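Local coordinates for protein homoaconitase large subunit (Methanocaldococcus jannaschii, PDB 4KP2) that catalyses, with its small subunit and a [4Fe-4S] cluster, the reversible dehydration of (R)-homocitrate to cis-homoaconitate and its hydration to homoisocitrate, at residues 232-237 with 406-411; 398-403 with 410-415. All blocks are in the same frame, centred on the assembly; numbering follows the deposited sequence.

Contact 1 (232-237 with 406-411); sequences AIEMGG and RNFKGR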
ATOM      1  N   ALA A 232      14.059 -22.120   7.415  1.00 48.21           N
ATOM      2  CA  ALA A 232      14.686 -23.030   8.367  1.00 55.85           C
ATOM      3  C   ALA A 232      13.801 -23.245   9.591  1.00 57.00           C
ATOM      4  O   ALA A 232      13.683 -24.362  10.094  1.00 57.85           O
ATOM      5  CB  ALA A 232      16.052 -22.506   8.781  1.00 44.32           C
ATOM      6  N   ILE A 233      13.181 -22.168  10.063  1.00 55.63           N
ATOM      7  CA  ILE A 233      12.314 -22.225  11.235  1.00 61.04           C
ATOM      8  C   ILE A 233      11.038 -23.017  10.941  1.00 59.54           C
ATOM      9  O   ILE A 233      10.435 -23.604  11.840  1.00 53.54           O
ATOM     10  CB  ILE A 233      11.961 -20.805  11.740  1.00 61.17           C
ATOM     11  CG1 ILE A 233      11.164 -20.869  13.044  1.00 52.34           C
ATOM     12  CG2 ILE A 233      11.200 -20.026  10.678  1.00 50.80           C
ATOM     13  CD1 ILE A 233      11.877 -21.606  14.154  1.00 65.05           C
ATOM     14  N   GLU A 234      10.644 -23.048   9.671  1.00 59.15           N
ATOM     15  CA  GLU A 234       9.436 -23.754   9.260  1.00 52.72           C
ATOM     16  C   GLU A 234       9.598 -25.263   9.401  1.00 58.34           C
ATOM     17  O   GLU A 234       8.618 -26.006   9.398  1.00 62.20           O
ATOM     18  CB  GLU A 234       9.070 -23.393   7.819  1.00 49.33           C
ATOM     19  CG  GLU A 234       8.981 -21.897   7.563  1.00 50.85           C
ATOM     20  CD  GLU A 234       7.910 -21.220   8.398  1.00 56.96           C
ATOM     21  OE1 GLU A 234       6.904 -21.880   8.733  1.00 57.94           O
ATOM     22  OE2 GLU A 234       8.074 -20.024   8.719  1.00 59.91           O
ATOM     23  N   MET A 235      10.844 -25.707   9.519  1.00 56.21           N
ATOM     24  CA  MET A 235      11.145 -27.114   9.746  1.00 57.78           C
ATOM     25  C   MET A 235      11.499 -27.354  11.208  1.00 60.30           C
ATOM     26  O   MET A 235      11.923 -28.446  11.585  1.00 62.57           O
ATOM     27  CB  MET A 235      12.296 -27.567   8.847  1.00 55.64           C
ATOM     28  CG  MET A 235      11.946 -27.580   7.372  1.00 61.79           C
ATOM     29  SD  MET A 235      13.368 -27.918   6.316  1.00 58.91           S
ATOM     30  CE  MET A 235      14.363 -26.463   6.620  1.00 60.03           C
ATOM     31  N   GLY A 236      11.321 -26.323  12.027  1.00 60.49           N
ATOM     32  CA  GLY A 236      11.637 -26.403  13.440  1.00 57.21           C
ATOM     33  C   GLY A 236      13.079 -26.034  13.721  1.00 51.63           C
ATOM     34  O   GLY A 236      13.490 -25.934  14.877  1.00 55.45           O
ATOM     35  N   GLY A 237      13.846 -25.824  12.654  1.00 50.23           N
ATOM     36  CA  GLY A 237      15.261 -25.526  12.764  1.00 50.09           C
ATOM     37  C   GLY A 237      15.569 -24.267  13.551  1.00 47.54           C
ATOM     38  O   GLY A 237      14.866 -23.263  13.437  1.00 52.07           O
ATOM     39  N   ARG A 406       4.720 -18.806   5.782  1.00 61.07           N
ATOM     40  CA  ARG A 406       3.726 -19.328   6.715  1.00 64.79           C
ATOM     41  C   ARG A 406       2.489 -19.852   5.991  1.00 62.34           C
ATOM     42  O   ARG A 406       2.110 -19.345   4.935  1.00 60.13           O
ATOM     43  CB  ARG A 406       3.331 -18.273   7.748  1.00 69.16           C
ATOM     44  CG  ARG A 406       4.062 -18.408   9.074  1.00 68.59           C
ATOM     45  CD  ARG A 406       5.468 -17.843   9.000  1.00 64.97           C
ATOM     46  NE  ARG A 406       5.463 -16.384   9.016  1.00 69.55           N
ATOM     47  CZ  ARG A 406       5.466 -15.652  10.125  1.00 69.59           C
ATOM     48  NH1 ARG A 406       5.474 -16.246  11.312  1.00 66.06           N
ATOM     49  NH2 ARG A 406       5.460 -14.328  10.050  1.00 67.48           N
ATOM     50  N   ASN A 407       1.859 -20.865   6.575  1.00 65.40           N
ATOM     51  CA  ASN A 407       0.758 -21.562   5.927  1.00 59.07           C
ATOM     52  C   ASN A 407      -0.342 -21.919   6.923  1.00 59.56           C
ATOM     53  O   ASN A 407      -1.329 -22.569   6.577  1.00 59.53           O
ATOM     54  CB  ASN A 407       1.288 -22.827   5.248  1.00 53.18           C
ATOM     55  CG  ASN A 407       0.294 -23.435   4.285  1.00 58.29           C
ATOM     56  OD1 ASN A 407      -0.645 -22.771   3.848  1.00 65.21           O
ATOM     57  ND2 ASN A 407       0.492 -24.703   3.950  1.00 57.33           N
ATOM     58  N   PHE A 408      -0.168 -21.472   8.160  1.00 60.29           N
ATOM     59  CA  PHE A 408      -1.031 -21.876   9.267  1.00 63.59           C
ATOM     60  C   PHE A 408      -2.483 -21.417   9.129  1.00 60.91           C
ATOM     61  O   PHE A 408      -2.781 -20.442   8.439  1.00 55.70           O
ATOM     62  CB  PHE A 408      -0.433 -21.400  10.589  1.00 61.64           C
ATOM     63  CG  PHE A 408       0.986 -21.844  10.798  1.00 68.09           C
ATOM     64  CD1 PHE A 408       1.383 -23.122  10.442  1.00 63.73           C
ATOM     65  CD2 PHE A 408       1.926 -20.980  11.330  1.00 69.82           C
ATOM     66  CE1 PHE A 408       2.688 -23.534  10.626  1.00 65.19           C
ATOM     67  CE2 PHE A 408       3.233 -21.384  11.516  1.00 67.92           C
ATOM     68  CZ  PHE A 408       3.616 -22.663  11.163  1.00 67.19           C
ATOM     69  N   LYS A 409      -3.378 -22.139   9.797  1.00 58.47           N
ATOM     70  CA  LYS A 409      -4.812 -21.895   9.701  1.00 54.32           C
ATOM     71  C   LYS A 409      -5.214 -20.544  10.285  1.00 59.62           C
ATOM     72  O   LYS A 409      -4.992 -20.276  11.466  1.00 64.92           O
ATOM     73  CB  LYS A 409      -5.581 -23.018  10.401  1.00 59.32           C
ATOM     74  CG  LYS A 409      -7.089 -22.939  10.239  1.00 64.60           C
ATOM     75  CD  LYS A 409      -7.778 -24.090  10.956  1.00 67.36           C
ATOM     76  CE  LYS A 409      -7.288 -25.436  10.443  1.00 68.01           C
ATOM     77  NZ  LYS A 409      -7.922 -26.576  11.162  1.00 63.53           N
ATOM     78  N   GLY A 410      -5.813 -19.701   9.450  1.00 59.30           N
ATOM     79  CA  GLY A 410      -6.267 -18.391   9.879  1.00 55.06           C
ATOM     80  C   GLY A 410      -5.130 -17.402  10.035  1.00 51.33           C
ATOM     81  O   GLY A 410      -5.181 -16.513  10.886  1.00 60.32           O
ATOM     82  N   ARG A 411      -4.103 -17.553   9.207  1.00 49.86           N
ATOM     83  CA  ARG A 411      -2.927 -16.695   9.284  1.00 56.53           C
ATOM     84  C   ARG A 411      -3.173 -15.335   8.635  1.00 60.91           C
ATOM     85  O   ARG A 411      -2.772 -14.300   9.171  1.00 69.95           O
ATOM     86  CB  ARG A 411      -1.724 -17.375   8.630  1.00 59.97           C
ATOM     87  CG  ARG A 411      -0.442 -16.567   8.707  1.00 57.65           C
ATOM     88  CD  ARG A 411       0.545 -17.172   9.692  1.00 69.80           C
ATOM     89  NE  ARG A 411      -0.047 -17.408  11.006  1.00 77.07           N
ATOM     90  CZ  ARG A 411       0.647 -17.772  12.080  1.00 72.04           C
ATOM     91  NH1 ARG A 411       1.960 -17.932  11.997  1.00 70.29           N
ATOM     92  NH2 ARG A 411       0.031 -17.969  13.236  1.00 69.63           N
TER
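The Glu234 carboxylate lies obliquely to both flat groups it approaches, the Phe408 ring and the Arg406 guanidinium. Its plane is inclined 41° to the ring and 62° to the guanidinium, so neither pairing is a parallel stack. Within 406-411, one edge of the same ring faces Arg411: the guanidinium carbon CZ lies in the plane of the ring, 3.5 Å from Phe408 CD2, so that the ring meets a face of this second guanidinium edge-on.

Across the contact, each carboxylate oxygen has a different neighbour. Glu234 OE2 approaches the Arg406 methylene carbon CD at 3.4 Å, whereas OE1 comes to within 4.2 Å of Phe408 CZ, the outermost carbon of the ring. The glutamate chain turns at its CB-CG bond (chi2 -62°), which carries the carboxylate across to the loop although the backbones stay well apart; the nearest CA atoms, those of Glu234 and Arg406, are 7.7 Å from each other. Arg406 is folded as well, and the two side chains cross almost perpendicularly.

No hydrogen bond spans 232-237 and 406-411. Glu234 OE2 and Arg406 NE are 4.5 Å apart, beyond salt-bridge range, and OE2 is instead hydrogen-bonded to His140 NE2; the Arg406 side chain also packs on His140. Pro301 adds a further contact to Glu234. The chemistry therefore implies a loose meeting of opposite charges, in which attraction is probably long-range and His140 supplies the directional bond to the carboxylate.

Contact 2 (398-403 with 410-415); sequences EICLST and GRMGHI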
ATOM      1  N   GLU A 398     -12.082 -17.988   1.712  1.00 56.59           N
ATOM      2  CA  GLU A 398     -11.259 -17.356   0.690  1.00 55.64           C
ATOM      3  C   GLU A 398      -9.865 -17.976   0.647  1.00 55.91           C
ATOM      4  O   GLU A 398      -9.246 -18.210   1.686  1.00 56.74           O
ATOM      5  CB  GLU A 398     -11.178 -15.849   0.936  1.00 61.40           C
ATOM      6  CG  GLU A 398     -10.564 -15.064  -0.206  1.00 63.64           C
ATOM      7  CD  GLU A 398     -10.911 -13.591  -0.145  1.00 72.42           C
ATOM      8  OE1 GLU A 398     -11.557 -13.172   0.838  1.00 66.73           O
ATOM      9  OE2 GLU A 398     -10.542 -12.855  -1.083  1.00 73.55           O
ATOM     10  N   ILE A 399      -9.376 -18.238  -0.562  1.00 51.93           N
ATOM     11  CA  ILE A 399      -8.092 -18.905  -0.747  1.00 59.06           C
ATOM     12  C   ILE A 399      -7.031 -17.959  -1.304  1.00 55.66           C
ATOM     13  O   ILE A 399      -7.287 -17.206  -2.244  1.00 53.22           O
ATOM     14  CB  ILE A 399      -8.232 -20.124  -1.684  1.00 54.88           C
ATOM     15  CG1 ILE A 399      -9.189 -21.152  -1.082  1.00 53.90           C
ATOM     16  CG2 ILE A 399      -6.879 -20.760  -1.953  1.00 53.77           C
ATOM     17  CD1 ILE A 399      -9.315 -22.418  -1.897  1.00 45.17           C
ATOM     18  N   CYS A 400      -5.839 -18.001  -0.717  1.00 52.78           N
ATOM     19  CA  CYS A 400      -4.733 -17.164  -1.166  1.00 51.97           C
ATOM     20  C   CYS A 400      -3.488 -17.974  -1.517  1.00 55.57           C
ATOM     21  O   CYS A 400      -3.077 -18.858  -0.768  1.00 55.34           O
ATOM     22  CB  CYS A 400      -4.384 -16.119  -0.105  1.00 53.41           C
ATOM     23  SG  CYS A 400      -2.891 -15.164  -0.465  1.00 49.78           S
ATOM     24  N   LEU A 401      -2.896 -17.663  -2.665  1.00 52.64           N
ATOM     25  CA  LEU A 401      -1.624 -18.256  -3.058  1.00 44.27           C
ATOM     26  C   LEU A 401      -0.509 -17.251  -2.809  1.00 52.50           C
ATOM     27  O   LEU A 401      -0.435 -16.218  -3.473  1.00 54.65           O
ATOM     28  CB  LEU A 401      -1.646 -18.660  -4.532  1.00 47.58           C
ATOM     29  CG  LEU A 401      -0.342 -19.252  -5.068  1.00 55.63           C
ATOM     30  CD1 LEU A 401      -0.001 -20.544  -4.346  1.00 50.08           C
ATOM     31  CD2 LEU A 401      -0.429 -19.485  -6.564  1.00 50.08           C
ATOM     32  N   SER A 402       0.359 -17.557  -1.850  1.00 54.39           N
ATOM     33  CA  SER A 402       1.382 -16.607  -1.430  1.00 54.97           C
ATOM     34  C   SER A 402       2.804 -17.114  -1.652  1.00 51.01           C
ATOM     35  O   SER A 402       3.038 -18.316  -1.776  1.00 46.38           O
ATOM     36  CB  SER A 402       1.190 -16.241   0.043  1.00 45.61           C
ATOM     37  OG  SER A 402       2.189 -15.337   0.474  1.00 46.23           O
ATOM     38  N   THR A 403       3.748 -16.180  -1.702  1.00 49.02           N
ATOM     39  CA  THR A 403       5.162 -16.514  -1.813  1.00 46.49           C
ATOM     40  C   THR A 403       5.826 -16.410  -0.446  1.00 47.40           C
ATOM     41  O   THR A 403       7.051 -16.411  -0.338  1.00 52.97           O
ATOM     42  CB  THR A 403       5.892 -15.588  -2.800  1.00 45.78           C
ATOM     43  OG1 THR A 403       5.798 -14.233  -2.345  1.00 51.56           O
ATOM     44  CG2 THR A 403       5.281 -15.699  -4.187  1.00 41.28           C
ATOM     45  N   GLY A 410      -5.813 -19.701   9.450  1.00 59.30           N
ATOM     46  CA  GLY A 410      -6.267 -18.391   9.879  1.00 55.06           C
ATOM     47  C   GLY A 410      -5.130 -17.402  10.035  1.00 51.33           C
ATOM     48  O   GLY A 410      -5.181 -16.513  10.886  1.00 60.32           O
ATOM     49  N   ARG A 411      -4.103 -17.553   9.207  1.00 49.86           N
ATOM     50  CA  ARG A 411      -2.927 -16.695   9.284  1.00 56.53           C
ATOM     51  C   ARG A 411      -3.173 -15.335   8.635  1.00 60.91           C
ATOM     52  O   ARG A 411      -2.772 -14.300   9.171  1.00 69.95           O
ATOM     53  CB  ARG A 411      -1.724 -17.375   8.630  1.00 59.97           C
ATOM     54  CG  ARG A 411      -0.442 -16.567   8.707  1.00 57.65           C
ATOM     55  CD  ARG A 411       0.545 -17.172   9.692  1.00 69.80           C
ATOM     56  NE  ARG A 411      -0.047 -17.408  11.006  1.00 77.07           N
ATOM     57  CZ  ARG A 411       0.647 -17.772  12.080  1.00 72.04           C
ATOM     58  NH1 ARG A 411       1.960 -17.932  11.997  1.00 70.29           N
ATOM     59  NH2 ARG A 411       0.031 -17.969  13.236  1.00 69.63           N
ATOM     60  N   MET A 412      -3.834 -15.341   7.482  1.00 55.68           N
ATOM     61  CA  MET A 412      -4.088 -14.108   6.745  1.00 57.93           C
ATOM     62  C   MET A 412      -5.491 -13.553   6.976  1.00 57.10           C
ATOM     63  O   MET A 412      -5.985 -12.758   6.177  1.00 56.60           O
ATOM     64  CB  MET A 412      -3.851 -14.311   5.247  1.00 55.84           C
ATOM     65  CG  MET A 412      -2.392 -14.409   4.857  1.00 57.46           C
ATOM     66  SD  MET A 412      -2.166 -14.440   3.069  1.00 57.89           S
ATOM     67  CE  MET A 412      -0.382 -14.504   2.959  1.00 49.51           C
ATOM     68  N   GLY A 413      -6.131 -13.970   8.062  1.00 55.18           N
ATOM     69  CA  GLY A 413      -7.438 -13.440   8.401  1.00 52.05           C
ATOM     70  C   GLY A 413      -8.368 -14.430   9.071  1.00 58.36           C
ATOM     71  O   GLY A 413      -8.096 -14.906  10.173  1.00 53.23           O
ATOM     72  N   HIS A 414      -9.476 -14.731   8.399  1.00 62.74           N
ATOM     73  CA  HIS A 414     -10.504 -15.607   8.947  1.00 56.05           C
ATOM     74  C   HIS A 414      -9.948 -16.997   9.230  1.00 59.35           C
ATOM     75  O   HIS A 414      -9.095 -17.494   8.496  1.00 64.50           O
ATOM     76  CB  HIS A 414     -11.686 -15.700   7.981  1.00 60.50           C
ATOM     77  CG  HIS A 414     -12.973 -16.095   8.635  1.00 63.44           C
ATOM     78  ND1 HIS A 414     -13.253 -17.392   9.008  1.00 70.16           N
ATOM     79  CD2 HIS A 414     -14.059 -15.363   8.975  1.00 60.67           C
ATOM     80  CE1 HIS A 414     -14.455 -17.441   9.554  1.00 66.28           C
ATOM     81  NE2 HIS A 414     -14.966 -16.223   9.546  1.00 65.17           N
ATOM     82  N   ILE A 415     -10.440 -17.617  10.298  1.00 60.84           N
ATOM     83  CA  ILE A 415      -9.956 -18.929  10.718  1.00 61.91           C
ATOM     84  C   ILE A 415     -10.325 -20.020   9.709  1.00 64.94           C
ATOM     85  O   ILE A 415      -9.711 -21.086   9.680  1.00 60.70           O
ATOM     86  CB  ILE A 415     -10.488 -19.297  12.123  1.00 61.25           C
ATOM     87  CG1 ILE A 415      -9.676 -20.445  12.729  1.00 54.25           C
ATOM     88  CG2 ILE A 415     -11.974 -19.629  12.072  1.00 59.31           C
ATOM     89  CD1 ILE A 415      -8.210 -20.129  12.894  1.00 56.67           C
TER
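The Ser402 hydroxyl oxygen is hydrogen-bonded to the Thr404 hydroxyl along the chain, and on the side of 410-415 it meets the Met412 methyl group, with OG and CE 3.7 Å apart. Ser402 CB lies equally near, 3.7 Å from Met412 CE, so the methyl touches both atoms of the serine side chain. One bond back along the methionine, SD approaches Cys400 SG, also at 3.7 Å, a van der Waals contact between two sulfurs.

These touches follow from an extended methionine. Beyond CG its chain is straight (chi2 -173°, chi3 178°), and it slants down toward the strand, bringing the sulfur to Cys400 and the methyl to Ser402. Both strand residues direct CB toward Met412, whereas the intervening Leu401 turns away and packs on helix 424-433. That two-residue spacing places Met412 against the face of the strand on which Cys400 and Ser402 lie. The nearest CA atoms, of Cys400 and Met412, are 8.5 Å apart, and no hydrogen bond joins the segments.

All three touching residues are buried. Beyond them, His414 packs on Val90 of the second subunit. Strand 399-402 lies between 317-320 and 418-421 in a parallel five-stranded sheet of order 3-2-1-4-5, and the connection to 418-421 folds back over that sheet, within the alpha-beta-alpha three-layer sandwich of the aconitase family.

In the fold
Contacts 1 and 2 use successive parts of one connection, between parallel strands 399-402 and 418-421, and share Gly410 and Arg411. Their centres are about 13 Å apart, and they touch where Lys409 CG lies 3.3 Å from Ile415 O. Contact 2 packs the connection onto its own sheet; contact 1 takes its earlier part to the loop before strand 239-242, which belongs to the mixed sheet. Both lie near the predicted [4Fe-4S] ligands: the Arg406 side chain is about 5 Å from that of Cys386 and about 7 Å from that of Cys383, while the Met412 side chain is about 6 Å and 9 Å from the same two cysteines.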